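Probable transcriptional regulator, LysR family protein (Rhodococcus sp., PDB 2QL3) probably acts as a DNA-binding transcription factor of the LysR family, of which this chain is the C-terminal effector-binding-type domain of periplasmic-binding-protein fold. Local coordinates at residues 3-9 / 196-201; 12-17 / 40-46; 142-147 / 165-169. All blocks are in the same frame, centred on the assembly; numbering follows the deposited sequence.

Contact 1 of 3, residues 3-9 / 196-201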
ATOM      1  N   VAL A   3     -16.158  22.805  18.600  1.00 41.93           N
ATOM      2  CA  VAL A   3     -16.778  21.981  17.500  1.00 41.48           C
ATOM      3  C   VAL A   3     -16.835  20.502  17.845  1.00 39.58           C
ATOM      4  O   VAL A   3     -15.932  19.953  18.476  1.00 39.95           O
ATOM      5  CB  VAL A   3     -16.116  22.189  16.129  1.00 42.05           C
ATOM      6  CG1 VAL A   3     -15.144  21.058  15.784  1.00 44.06           C
ATOM      7  CG2 VAL A   3     -17.193  22.229  15.059  1.00 43.32           C
ATOM      8  N   ALA A   4     -17.932  19.884  17.461  1.00 37.48           N
ATOM      9  CA  ALA A   4     -18.203  18.511  17.831  1.00 36.97           C
ATOM     10  C   ALA A   4     -19.057  17.821  16.753  1.00 35.88           C
ATOM     11  O   ALA A   4     -19.714  18.491  15.968  1.00 38.36           O
ATOM     12  CB  ALA A   4     -18.895  18.477  19.206  1.00 36.10           C
ATOM     13  N   GLY A   5     -19.029  16.496  16.681  1.00 34.35           N
ATOM     14  CA  GLY A   5     -19.845  15.802  15.704  1.00 32.11           C
ATOM     15  C   GLY A   5     -19.013  15.149  14.596  1.00 31.38           C
ATOM     16  O   GLY A   5     -17.780  15.350  14.524  1.00 29.62           O
ATOM     17  N   PRO A   6     -19.682  14.369  13.730  1.00 30.52           N
ATOM     18  CA  PRO A   6     -18.996  13.508  12.711  1.00 30.62           C
ATOM     19  C   PRO A   6     -18.524  14.311  11.537  1.00 28.95           C
ATOM     20  O   PRO A   6     -19.230  15.216  11.114  1.00 29.01           O
ATOM     21  CB  PRO A   6     -20.107  12.565  12.261  1.00 29.57           C
ATOM     22  CG  PRO A   6     -21.397  13.390  12.464  1.00 29.78           C
ATOM     23  CD  PRO A   6     -21.142  14.220  13.678  1.00 31.24           C
ATOM     24  N   ILE A   7     -17.354  13.963  10.974  1.00 28.87           N
ATOM     25  CA  ILE A   7     -16.942  14.467   9.640  1.00 26.24           C
ATOM     26  C   ILE A   7     -16.458  13.275   8.848  1.00 23.30           C
ATOM     27  O   ILE A   7     -15.752  12.441   9.387  1.00 22.93           O
ATOM     28  CB  ILE A   7     -15.846  15.618   9.668  1.00 26.21           C
ATOM     29  CG1 ILE A   7     -15.452  16.017   8.255  1.00 25.37           C
ATOM     30  CG2 ILE A   7     -14.567  15.229  10.492  1.00 27.63           C
ATOM     31  CD1 ILE A   7     -14.256  16.980   8.158  1.00 28.44           C
ATOM     32  N   ALA A   8     -16.866  13.181   7.601  1.00 22.27           N
ATOM     33  CA  ALA A   8     -16.336  12.151   6.667  1.00 24.07           C
ATOM     34  C   ALA A   8     -15.237  12.722   5.759  1.00 23.67           C
ATOM     35  O   ALA A   8     -15.457  13.657   4.989  1.00 22.86           O
ATOM     36  CB  ALA A   8     -17.441  11.456   5.854  1.00 24.76           C
ATOM     37  N   VAL A   9     -14.048  12.173   5.944  1.00 23.70           N
ATOM     38  CA  VAL A   9     -12.835  12.563   5.206  1.00 23.05           C
ATOM     39  C   VAL A   9     -12.375  11.445   4.259  1.00 23.13           C
ATOM     40  O   VAL A   9     -12.100  10.291   4.665  1.00 22.77           O
ATOM     41  CB  VAL A   9     -11.664  12.911   6.153  1.00 22.50           C
ATOM     42  CG1 VAL A   9     -10.429  13.407   5.321  1.00 21.45           C
ATOM     43  CG2 VAL A   9     -12.075  13.955   7.218  1.00 23.89           C
ATOM     44  N   ARG A 196     -20.187  22.733  10.471  1.00 22.40           N
ATOM     45  CA  ARG A 196     -19.299  23.454  11.330  1.00 24.05           C
ATOM     46  C   ARG A 196     -18.017  22.670  11.509  1.00 23.69           C
ATOM     47  O   ARG A 196     -16.922  23.263  11.514  1.00 22.83           O
ATOM     48  CB  ARG A 196     -19.938  23.711  12.685  1.00 24.22           C
ATOM     49  CG  ARG A 196     -21.290  24.327  12.593  1.00 29.58           C
ATOM     50  CD  ARG A 196     -21.626  25.256  13.712  1.00 35.08           C
ATOM     51  NE  ARG A 196     -20.901  26.493  13.598  1.00 37.22           N
ATOM     52  CZ  ARG A 196     -21.412  27.714  13.431  1.00 32.80           C
ATOM     53  NH1 ARG A 196     -22.704  27.963  13.332  1.00 33.77           N
ATOM     54  NH2 ARG A 196     -20.567  28.716  13.340  1.00 35.51           N
ATOM     55  N   VAL A 197     -18.143  21.348  11.616  1.00 23.79           N
ATOM     56  CA  VAL A 197     -16.974  20.490  11.829  1.00 24.98           C
ATOM     57  C   VAL A 197     -16.122  20.377  10.552  1.00 24.22           C
ATOM     58  O   VAL A 197     -14.910  20.331  10.654  1.00 24.72           O
ATOM     59  CB  VAL A 197     -17.318  19.033  12.329  1.00 26.46           C
ATOM     60  CG1 VAL A 197     -17.863  19.052  13.709  1.00 29.09           C
ATOM     61  CG2 VAL A 197     -18.369  18.408  11.447  1.00 25.33           C
ATOM     62  N   ALA A 198     -16.764  20.374   9.385  1.00 23.64           N
ATOM     63  CA  ALA A 198     -16.092  20.331   8.070  1.00 24.19           C
ATOM     64  C   ALA A 198     -15.292  21.615   7.884  1.00 24.64           C
ATOM     65  O   ALA A 198     -14.123  21.598   7.515  1.00 26.08           O
ATOM     66  CB  ALA A 198     -17.129  20.163   6.932  1.00 23.46           C
ATOM     67  N   ARG A 199     -15.940  22.743   8.141  1.00 26.44           N
ATOM     68  CA  ARG A 199     -15.309  24.045   8.084  1.00 27.59           C
ATOM     69  C   ARG A 199     -14.123  24.120   9.087  1.00 27.27           C
ATOM     70  O   ARG A 199     -13.030  24.593   8.737  1.00 27.89           O
ATOM     71  CB  ARG A 199     -16.350  25.106   8.377  1.00 27.25           C
ATOM     72  CG  ARG A 199     -16.237  26.219   7.468  1.00 31.10           C
ATOM     73  CD  ARG A 199     -17.584  26.785   7.212  1.00 39.10           C
ATOM     74  NE  ARG A 199     -17.706  28.079   7.856  1.00 41.66           N
ATOM     75  CZ  ARG A 199     -17.386  29.248   7.292  1.00 47.79           C
ATOM     76  NH1 ARG A 199     -16.916  29.306   6.045  1.00 48.20           N
ATOM     77  NH2 ARG A 199     -17.553  30.377   7.987  1.00 49.37           N
ATOM     78  N   ALA A 200     -14.329  23.633  10.307  1.00 26.08           N
ATOM     79  CA  ALA A 200     -13.233  23.604  11.291  1.00 26.79           C
ATOM     80  C   ALA A 200     -12.068  22.783  10.777  1.00 25.64           C
ATOM     81  O   ALA A 200     -10.898  23.181  10.966  1.00 23.12           O
ATOM     82  CB  ALA A 200     -13.688  23.112  12.694  1.00 27.01           C
ATOM     83  N   PHE A 201     -12.393  21.672  10.085  1.00 25.05           N
ATOM     84  CA  PHE A 201     -11.360  20.795   9.504  1.00 25.32           C
ATOM     85  C   PHE A 201     -10.502  21.501   8.414  1.00 24.63           C
ATOM     86  O   PHE A 201      -9.260  21.481   8.470  1.00 24.05           O
ATOM     87  CB  PHE A 201     -11.954  19.492   8.961  1.00 23.94           C
ATOM     88  CG  PHE A 201     -10.942  18.550   8.447  1.00 24.92           C
ATOM     89  CD1 PHE A 201     -10.375  17.620   9.293  1.00 25.44           C
ATOM     90  CD2 PHE A 201     -10.564  18.543   7.094  1.00 22.70           C
ATOM     91  CE1 PHE A 201      -9.447  16.698   8.847  1.00 23.41           C
ATOM     92  CE2 PHE A 201      -9.608  17.619   6.643  1.00 23.91           C
ATOM     93  CZ  PHE A 201      -9.034  16.697   7.559  1.00 20.26           C
TER
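In this LysR effector-binding-type domain, of the type II periplasmic-binding-protein fold, the first strand of the sheet packs on the C-terminal helix 196-205. The short axes of 5-9 and 196-201 approach to 8.0 Å and cross at -56°, so the strand runs obliquely over the helix; 410 Å² is buried, and no hydrogen bond joins the segments. V3 starts the contact with its CB toward the helix: CG2 lies 3.5 Å from V197 CG1, and CG1 lies 4.0 Å from A200 CB. A4 turns its side chain away and presents its backbone, A4 O lying 3.0 Å from V197 CG1, a very tight approach. G5 has phi/psi of 111/173, where a CB would press on the preceding carbonyl, which by itself calls for glycine. P6 also contributes a carbonyl, with O 3.3 Å from V197 CG2. V197, which loses 97 Å², more than any other residue here, is thus the side chain that residues 3-6 close over. I7, with both chi angles t, extends CD1 to 3.8 Å from A198 CA and 3.5 Å from F201 CB. Its backbone bonds to S35 and E37 tie the same residue into the parallel pairing with strand 34-40. F201 also meets F27 of helix 20-30 edge-to-face, linking a second helix to this core. At V9 the contact ends in a CH-pi interaction: CG2 sits 4.3 Å from the F201 ring centroid, 19° off the ring normal, and therefore over the ring face.

Contact 2 of 3, residues 12-17 / 40-46. With PO4 (phosphate ion), chain O; PO4 (phosphate ion), chain Q.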
ATOM      1  N   TYR A  12      -7.154   9.589  -1.562  1.00 26.36           N
ATOM      2  CA  TYR A  12      -6.597   8.554  -2.453  1.00 26.69           C
ATOM      3  C   TYR A  12      -5.626   7.692  -1.626  1.00 27.91           C
ATOM      4  O   TYR A  12      -4.951   8.206  -0.754  1.00 25.25           O
ATOM      5  CB  TYR A  12      -5.815   9.155  -3.636  1.00 25.54           C
ATOM      6  CG  TYR A  12      -6.626   9.997  -4.592  1.00 24.43           C
ATOM      7  CD1 TYR A  12      -8.015   9.803  -4.740  1.00 26.50           C
ATOM      8  CD2 TYR A  12      -5.998  10.972  -5.375  1.00 23.97           C
ATOM      9  CE1 TYR A  12      -8.769  10.613  -5.618  1.00 25.04           C
ATOM     10  CE2 TYR A  12      -6.718  11.772  -6.236  1.00 24.90           C
ATOM     11  CZ  TYR A  12      -8.092  11.569  -6.369  1.00 23.23           C
ATOM     12  OH  TYR A  12      -8.797  12.383  -7.199  1.00 22.71           O
ATOM     13  N   PRO A  13      -5.593   6.358  -1.879  1.00 28.87           N
ATOM     14  CA  PRO A  13      -4.793   5.477  -1.002  1.00 29.79           C
ATOM     15  C   PRO A  13      -3.325   5.853  -0.741  1.00 29.51           C
ATOM     16  O   PRO A  13      -2.886   5.708   0.384  1.00 31.22           O
ATOM     17  CB  PRO A  13      -4.949   4.067  -1.651  1.00 29.79           C
ATOM     18  CG  PRO A  13      -6.328   4.169  -2.363  1.00 31.40           C
ATOM     19  CD  PRO A  13      -6.313   5.603  -2.920  1.00 29.24           C
ATOM     20  N   ALA A  14      -2.605   6.355  -1.747  1.00 29.45           N
ATOM     21  CA  ALA A  14      -1.222   6.806  -1.617  1.00 28.46           C
ATOM     22  C   ALA A  14      -1.044   8.009  -0.687  1.00 28.35           C
ATOM     23  O   ALA A  14       0.061   8.318  -0.248  1.00 28.18           O
ATOM     24  CB  ALA A  14      -0.681   7.134  -2.999  1.00 28.53           C
ATOM     25  N   LEU A  15      -2.132   8.691  -0.399  1.00 26.82           N
ATOM     26  CA  LEU A  15      -2.129   9.825   0.504  1.00 26.89           C
ATOM     27  C   LEU A  15      -2.437   9.358   1.936  1.00 25.73           C
ATOM     28  O   LEU A  15      -2.146  10.079   2.898  1.00 25.08           O
ATOM     29  CB  LEU A  15      -3.204  10.808   0.037  1.00 27.30           C
ATOM     30  CG  LEU A  15      -2.790  12.041  -0.781  1.00 28.77           C
ATOM     31  CD1 LEU A  15      -1.478  11.993  -1.382  1.00 29.13           C
ATOM     32  CD2 LEU A  15      -3.857  12.502  -1.781  1.00 26.13           C
ATOM     33  N   GLY A  16      -3.066   8.183   2.067  1.00 24.47           N
ATOM     34  CA  GLY A  16      -3.397   7.631   3.372  1.00 23.17           C
ATOM     35  C   GLY A  16      -2.269   7.527   4.388  1.00 24.15           C
ATOM     36  O   GLY A  16      -2.459   7.920   5.519  1.00 23.82           O
ATOM     37  N   PRO A  17      -1.082   6.953   4.020  1.00 25.00           N
ATOM     38  CA  PRO A  17       0.054   6.861   5.019  1.00 26.11           C
ATOM     39  C   PRO A  17       1.020   8.055   5.099  1.00 26.89           C
ATOM     40  O   PRO A  17       1.833   8.135   5.995  1.00 25.51           O
ATOM     41  CB  PRO A  17       0.836   5.632   4.562  1.00 26.01           C
ATOM     42  CG  PRO A  17       0.393   5.358   3.141  1.00 23.49           C
ATOM     43  CD  PRO A  17      -0.765   6.248   2.759  1.00 25.10           C
ATOM     44  N   GLU A  40     -10.463   5.661   2.422  1.00 30.65           N
ATOM     45  CA  GLU A  40      -9.576   5.731   1.277  1.00 31.54           C
ATOM     46  C   GLU A  40     -10.328   5.202   0.083  1.00 30.82           C
ATOM     47  O   GLU A  40     -10.978   4.173   0.180  1.00 30.53           O
ATOM     48  CB  GLU A  40      -8.371   4.809   1.488  1.00 30.92           C
ATOM     49  CG  GLU A  40      -7.254   5.458   2.197  1.00 32.24           C
ATOM     50  CD  GLU A  40      -6.186   4.483   2.669  1.00 32.82           C
ATOM     51  OE1 GLU A  40      -6.554   3.356   3.091  1.00 32.68           O
ATOM     52  OE2 GLU A  40      -4.994   4.844   2.622  1.00 32.39           O
ATOM     53  N   ASP A  41     -10.261   5.887  -1.043  1.00 31.47           N
ATOM     54  CA  ASP A  41     -10.896   5.300  -2.251  1.00 30.87           C
ATOM     55  C   ASP A  41     -10.237   5.711  -3.501  1.00 30.63           C
ATOM     56  O   ASP A  41      -9.479   6.670  -3.486  1.00 30.60           O
ATOM     57  CB  ASP A  41     -12.407   5.523  -2.342  1.00 29.75           C
ATOM     58  CG  ASP A  41     -13.129   4.225  -2.605  1.00 32.88           C
ATOM     59  OD1 ASP A  41     -12.665   3.412  -3.486  1.00 34.22           O
ATOM     60  OD2 ASP A  41     -14.155   4.017  -1.941  1.00 33.68           O
ATOM     61  N   THR A  42     -10.480   4.931  -4.564  1.00 29.28           N
ATOM     62  CA  THR A  42      -9.866   5.147  -5.854  1.00 28.67           C
ATOM     63  C   THR A  42     -10.503   6.385  -6.477  1.00 28.29           C
ATOM     64  O   THR A  42     -11.447   6.958  -5.930  1.00 27.36           O
ATOM     65  CB  THR A  42     -10.182   3.961  -6.780  1.00 28.77           C
ATOM     66  OG1 THR A  42     -11.592   3.859  -6.900  1.00 30.37           O
ATOM     67  CG2 THR A  42      -9.644   2.654  -6.209  1.00 30.55           C
ATOM     68  N   GLN A  43     -10.021   6.770  -7.640  1.00 27.12           N
ATOM     69  CA  GLN A  43     -10.347   8.082  -8.155  1.00 27.31           C
ATOM     70  C   GLN A  43     -11.844   8.356  -8.387  1.00 26.79           C
ATOM     71  O   GLN A  43     -12.375   9.293  -7.823  1.00 27.61           O
ATOM     72  CB  GLN A  43      -9.540   8.323  -9.408  1.00 27.10           C
ATOM     73  CG  GLN A  43      -9.956   9.523 -10.199  1.00 27.55           C
ATOM     74  CD  GLN A  43      -9.164   9.650 -11.487  1.00 31.72           C
ATOM     75  OE1 GLN A  43      -8.431  10.614 -11.649  1.00 30.30           O
ATOM     76  NE2 GLN A  43      -9.338   8.690 -12.428  1.00 26.39           N
ATOM     77  N   ASN A  44     -12.516   7.573  -9.236  1.00 26.73           N
ATOM     78  CA  ASN A  44     -13.973   7.788  -9.440  1.00 26.47           C
ATOM     79  C   ASN A  44     -14.835   7.561  -8.204  1.00 25.20           C
ATOM     80  O   ASN A  44     -15.840   8.244  -8.011  1.00 24.23           O
ATOM     81  CB  ASN A  44     -14.528   6.968 -10.602  1.00 25.08           C
ATOM     82  CG  ASN A  44     -13.752   7.212 -11.913  1.00 27.81           C
ATOM     83  OD1 ASN A  44     -12.938   8.122 -11.985  1.00 26.54           O
ATOM     84  ND2 ASN A  44     -14.041   6.439 -12.945  1.00 24.17           N
ATOM     85  N   ARG A  45     -14.470   6.581  -7.402  1.00 24.88           N
ATOM     86  CA  ARG A  45     -15.288   6.208  -6.287  1.00 24.36           C
ATOM     87  C   ARG A  45     -15.260   7.338  -5.296  1.00 23.51           C
ATOM     88  O   ARG A  45     -16.326   7.720  -4.784  1.00 23.95           O
ATOM     89  CB  ARG A  45     -14.877   4.837  -5.687  1.00 25.22           C
ATOM     90  CG  ARG A  45     -15.147   3.646  -6.624  1.00 22.84           C
ATOM     91  CD  ARG A  45     -14.592   2.286  -6.057  1.00 26.52           C
ATOM     92  NE  ARG A  45     -14.885   2.133  -4.624  1.00 34.44           N
ATOM     93  CZ  ARG A  45     -15.788   1.292  -4.103  1.00 35.88           C
ATOM     94  NH1 ARG A  45     -16.011   1.290  -2.801  1.00 36.54           N
ATOM     95  NH2 ARG A  45     -16.485   0.478  -4.885  1.00 34.14           N
ATOM     96  N   LEU A  46     -14.099   7.958  -5.074  1.00 24.59           N
ATOM     97  CA  LEU A  46     -14.018   9.126  -4.106  1.00 24.57           C
ATOM     98  C   LEU A  46     -14.856  10.303  -4.645  1.00 24.49           C
ATOM     99  O   LEU A  46     -15.611  10.952  -3.920  1.00 24.99           O
ATOM    100  CB  LEU A  46     -12.564   9.583  -3.882  1.00 26.24           C
ATOM    101  CG  LEU A  46     -12.237  10.125  -2.450  1.00 29.14           C
ATOM    102  CD1 LEU A  46     -12.298   8.932  -1.515  1.00 31.13           C
ATOM    103  CD2 LEU A  46     -10.894  10.754  -2.332  1.00 24.90           C
TER
HETATM  104  P   PO4 O1626     -11.988   4.047 -10.194  1.00 41.42           P
HETATM  105  O1  PO4 O1626     -11.407   5.358 -10.647  1.00 27.51           O
HETATM  106  O2  PO4 O1626     -12.578   4.191  -8.779  1.00 38.40           O
HETATM  107  O3  PO4 O1626     -13.144   3.568 -10.996  1.00 34.56           O
HETATM  108  O4  PO4 O1626     -10.858   2.994 -10.156  1.00 42.91           O
HETATM  109  P   PO4 Q1664     -19.382  -0.479  -2.077  1.00 92.57           P
HETATM  110  O1  PO4 Q1664     -19.462   1.024  -2.288  1.00 92.55           O
HETATM  111  O2  PO4 Q1664     -20.591  -0.948  -1.276  1.00 92.48           O
HETATM  112  O3  PO4 Q1664     -19.371  -1.172  -3.429  1.00 91.89           O
HETATM  113  O4  PO4 Q1664     -18.105  -0.824  -1.325  1.00 91.25           O
HETATM  114  O   HOH W   1     -11.340  11.986  -7.395  1.00 24.35           O
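Two loops at the C-terminal ends of neighbouring parallel strands meet here, the edge where periplasmic-binding-protein folds usually form their ligand cleft; no effector is bound to these segments. Residues 12-17 follow strand 5-11, and the segment 40-46 leads from the end of strand 34-40 into helix 43-51. They bury 345 Å² without a direct hydrogen bond. The D41 carbonyl fills the angle between the loops: its O is 3.6 Å from Y12 CA, a CA-H...O contact with 171° at the hydrogen, and 3.4 Å from P13 CD. The Y12 ring lies beside the start of the helix, with CE1 3.9 Å from Q43 CA and CD1 3.9 Å from L46 CD2. A water lies 2.6 Å from Y12 OH and donates to the main-chain Q43 O at 2.9 Å. At G16 the carboxylate of E40 comes close, OE2 lying 3.3 Å from G16 CA; an ideal CB there would stand 1.8 Å from OE2, so this placement depends on glycine. The E40 carboxylate is bonded across the dimer, OE1 to T135 OG1 and OE2 to T140 OG1 of the second subunit. Within 40-46, D41 OD1 accepts a hydrogen bond from T42 N at 2.9 Å and forms a salt bridge with R45 NE at 2.8 Å. A phosphate, probably from the crystallisation liquor, accepts one from N44 N through O1 at 2.9 Å near the helix N terminus. Y12 also packs on V60 and Y61 of strand 57-61, so its ring is wedged between that strand and helix 43-51, while E40 faces the second subunit.

Contact 3 of 3, residues 142-147 / 165-169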
ATOM      1  N   ARG A 142       7.841   0.838  -4.829  1.00 26.01           N
ATOM      2  CA  ARG A 142       9.145   1.120  -4.153  1.00 24.46           C
ATOM      3  C   ARG A 142       9.900  -0.147  -3.901  1.00 24.34           C
ATOM      4  O   ARG A 142      11.120  -0.194  -4.175  1.00 25.36           O
ATOM      5  CB  ARG A 142       8.943   1.820  -2.792  1.00 24.51           C
ATOM      6  CG  ARG A 142       8.371   3.192  -2.878  1.00 23.63           C
ATOM      7  CD  ARG A 142       8.157   3.794  -1.464  1.00 23.05           C
ATOM      8  NE  ARG A 142       9.430   4.234  -0.881  1.00 24.92           N
ATOM      9  CZ  ARG A 142       9.996   3.738   0.208  1.00 25.72           C
ATOM     10  NH1 ARG A 142      11.137   4.262   0.652  1.00 29.06           N
ATOM     11  NH2 ARG A 142       9.442   2.740   0.863  1.00 27.40           N
ATOM     12  N   ALA A 143       9.204  -1.194  -3.444  1.00 22.23           N
ATOM     13  CA  ALA A 143       9.883  -2.472  -3.151  1.00 23.38           C
ATOM     14  C   ALA A 143      10.453  -3.143  -4.410  1.00 23.53           C
ATOM     15  O   ALA A 143      11.568  -3.676  -4.375  1.00 22.98           O
ATOM     16  CB  ALA A 143       8.959  -3.422  -2.459  1.00 23.25           C
ATOM     17  N   PHE A 144       9.695  -3.103  -5.519  1.00 24.35           N
ATOM     18  CA  PHE A 144      10.160  -3.653  -6.798  1.00 24.74           C
ATOM     19  C   PHE A 144      11.408  -2.882  -7.293  1.00 23.96           C
ATOM     20  O   PHE A 144      12.399  -3.468  -7.701  1.00 26.22           O
ATOM     21  CB  PHE A 144       9.054  -3.635  -7.864  1.00 24.87           C
ATOM     22  CG  PHE A 144       8.128  -4.841  -7.869  1.00 25.78           C
ATOM     23  CD1 PHE A 144       7.887  -5.571  -6.742  1.00 26.43           C
ATOM     24  CD2 PHE A 144       7.479  -5.220  -9.048  1.00 26.80           C
ATOM     25  CE1 PHE A 144       7.050  -6.672  -6.743  1.00 27.45           C
ATOM     26  CE2 PHE A 144       6.621  -6.340  -9.052  1.00 27.73           C
ATOM     27  CZ  PHE A 144       6.387  -7.036  -7.896  1.00 27.47           C
ATOM     28  N   VAL A 145      11.360  -1.570  -7.282  1.00 25.31           N
ATOM     29  CA  VAL A 145      12.502  -0.750  -7.693  1.00 24.21           C
ATOM     30  C   VAL A 145      13.733  -0.991  -6.774  1.00 24.30           C
ATOM     31  O   VAL A 145      14.871  -1.083  -7.259  1.00 25.28           O
ATOM     32  CB  VAL A 145      12.082   0.775  -7.734  1.00 24.33           C
ATOM     33  CG1 VAL A 145      13.266   1.661  -7.819  1.00 25.62           C
ATOM     34  CG2 VAL A 145      11.133   1.043  -8.952  1.00 24.73           C
ATOM     35  N   GLY A 146      13.530  -1.093  -5.460  1.00 24.17           N
ATOM     36  CA  GLY A 146      14.645  -1.265  -4.524  1.00 24.09           C
ATOM     37  C   GLY A 146      15.352  -2.602  -4.772  1.00 25.61           C
ATOM     38  O   GLY A 146      16.563  -2.722  -4.634  1.00 24.35           O
ATOM     39  N   ARG A 147      14.568  -3.609  -5.157  1.00 26.75           N
ATOM     40  CA  ARG A 147      15.070  -4.927  -5.527  1.00 26.71           C
ATOM     41  C   ARG A 147      15.711  -5.012  -6.947  1.00 27.14           C
ATOM     42  O   ARG A 147      16.395  -5.941  -7.233  1.00 28.64           O
ATOM     43  CB  ARG A 147      13.958  -5.995  -5.304  1.00 25.78           C
ATOM     44  CG  ARG A 147      14.350  -7.395  -5.687  1.00 27.23           C
ATOM     45  CD  ARG A 147      15.526  -7.982  -4.862  1.00 27.18           C
ATOM     46  NE  ARG A 147      15.183  -8.110  -3.440  1.00 31.59           N
ATOM     47  CZ  ARG A 147      15.877  -8.803  -2.534  1.00 31.18           C
ATOM     48  NH1 ARG A 147      16.980  -9.460  -2.873  1.00 31.69           N
ATOM     49  NH2 ARG A 147      15.453  -8.869  -1.275  1.00 30.33           N
ATOM     50  N   GLU A 165      11.387  -4.881   2.319  1.00 26.31           N
ATOM     51  CA  GLU A 165      12.410  -5.906   2.387  1.00 27.19           C
ATOM     52  C   GLU A 165      13.712  -5.401   3.047  1.00 28.47           C
ATOM     53  O   GLU A 165      14.647  -6.179   3.214  1.00 29.53           O
ATOM     54  CB  GLU A 165      12.768  -6.431   1.021  1.00 26.80           C
ATOM     55  CG  GLU A 165      11.616  -6.872   0.203  1.00 29.28           C
ATOM     56  CD  GLU A 165      12.058  -7.488  -1.117  1.00 34.57           C
ATOM     57  OE1 GLU A 165      12.751  -6.795  -1.898  1.00 34.23           O
ATOM     58  OE2 GLU A 165      11.720  -8.680  -1.349  1.00 41.00           O
ATOM     59  N   GLY A 166      13.759  -4.130   3.446  1.00 27.29           N
ATOM     60  CA  GLY A 166      14.960  -3.543   4.040  1.00 28.08           C
ATOM     61  C   GLY A 166      15.988  -3.117   3.007  1.00 28.02           C
ATOM     62  O   GLY A 166      17.185  -3.060   3.330  1.00 28.39           O
ATOM     63  N   LEU A 167      15.547  -2.864   1.761  1.00 26.05           N
ATOM     64  CA  LEU A 167      16.471  -2.410   0.727  1.00 26.17           C
ATOM     65  C   LEU A 167      16.387  -0.907   0.525  1.00 26.44           C
ATOM     66  O   LEU A 167      15.325  -0.325   0.777  1.00 25.13           O
ATOM     67  CB  LEU A 167      16.212  -3.137  -0.582  1.00 26.68           C
ATOM     68  CG  LEU A 167      16.608  -4.593  -0.566  1.00 25.36           C
ATOM     69  CD1 LEU A 167      16.425  -5.137  -1.951  1.00 25.90           C
ATOM     70  CD2 LEU A 167      18.084  -4.843  -0.076  1.00 28.77           C
ATOM     71  N   PRO A 168      17.499  -0.272   0.097  1.00 27.40           N
ATOM     72  CA  PRO A 168      17.404   1.180  -0.051  1.00 26.99           C
ATOM     73  C   PRO A 168      16.836   1.520  -1.410  1.00 28.06           C
ATOM     74  O   PRO A 168      16.797   0.705  -2.348  1.00 27.71           O
ATOM     75  CB  PRO A 168      18.848   1.649   0.052  1.00 27.09           C
ATOM     76  CG  PRO A 168      19.610   0.539  -0.610  1.00 27.69           C
ATOM     77  CD  PRO A 168      18.857  -0.757  -0.248  1.00 27.31           C
ATOM     78  N   VAL A 169      16.389   2.745  -1.502  1.00 28.04           N
ATOM     79  CA  VAL A 169      15.885   3.241  -2.728  1.00 28.78           C
ATOM     80  C   VAL A 169      16.638   4.563  -2.919  1.00 28.58           C
ATOM     81  O   VAL A 169      17.025   5.223  -1.940  1.00 28.90           O
ATOM     82  CB  VAL A 169      14.374   3.337  -2.521  1.00 29.39           C
ATOM     83  CG1 VAL A 169      13.886   4.731  -2.366  1.00 31.00           C
ATOM     84  CG2 VAL A 169      13.617   2.343  -3.427  1.00 30.12           C
TER
HETATM   85  O   HOH W   2      12.825  -4.028  -1.853  1.00 23.30           O
HETATM   86  O   HOH W   3      18.347  -1.081  -3.715  1.00 19.72           O
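V169, E165 and R147 lose the most surface here, 74, 59 and 57 Å² of the 372 Å² total. V169 points at the helix, and its CG2 lies 3.6 Å from R142 O and 3.9 Å from G146 CA. The backbones come closest at G146, whose CA is 5.0 Å from V169 CA; an ideal CB there would crowd P168 O (3.3 Å) and V169 CG2 (3.6 Å). A water donates to both G146 O at 2.6 Å and P168 O at 2.7 Å. At the other end, R147 NE donates to E165 OE1 at 3.2 Å and 164°, forming a salt bridge, while L167 CD1 sits over one guanidinium face, 3.5 Å from R147 NE. A second water bridges A143 O and E165 OE1, 2.8 Å from each. P21 of the second subunit packs on A143 and E165. The loop before strand 169-173 thus covers the C-terminal part of helix 138-147, a helix-to-loop contact in the second lobe of the two-lobed periplasmic-binding-protein fold.

How the contacts relate
From the N terminus, strand 5-11 opens contact 1, which closes only at helix 196-205, bringing the first strand and the C-terminal helix together in one lobe and enclosing contacts 2 and 3 along the sequence. Contact 2 begins where that strand gives way to a loop and closes 23 positions later, past helix 20-30, at the end of strand 34-40. Contact 3 follows in series, its segments 18 positions apart, and ties helix 138-147 to the approach of strand 169-173. None cross. Contacts 1 and 3 lie on opposite sides of the chain's centre, their centres 39 Å apart; contact 2 is intermediate, 20 and 23 Å from them by centres. Contacts 2 and 3 both touch the second subunit.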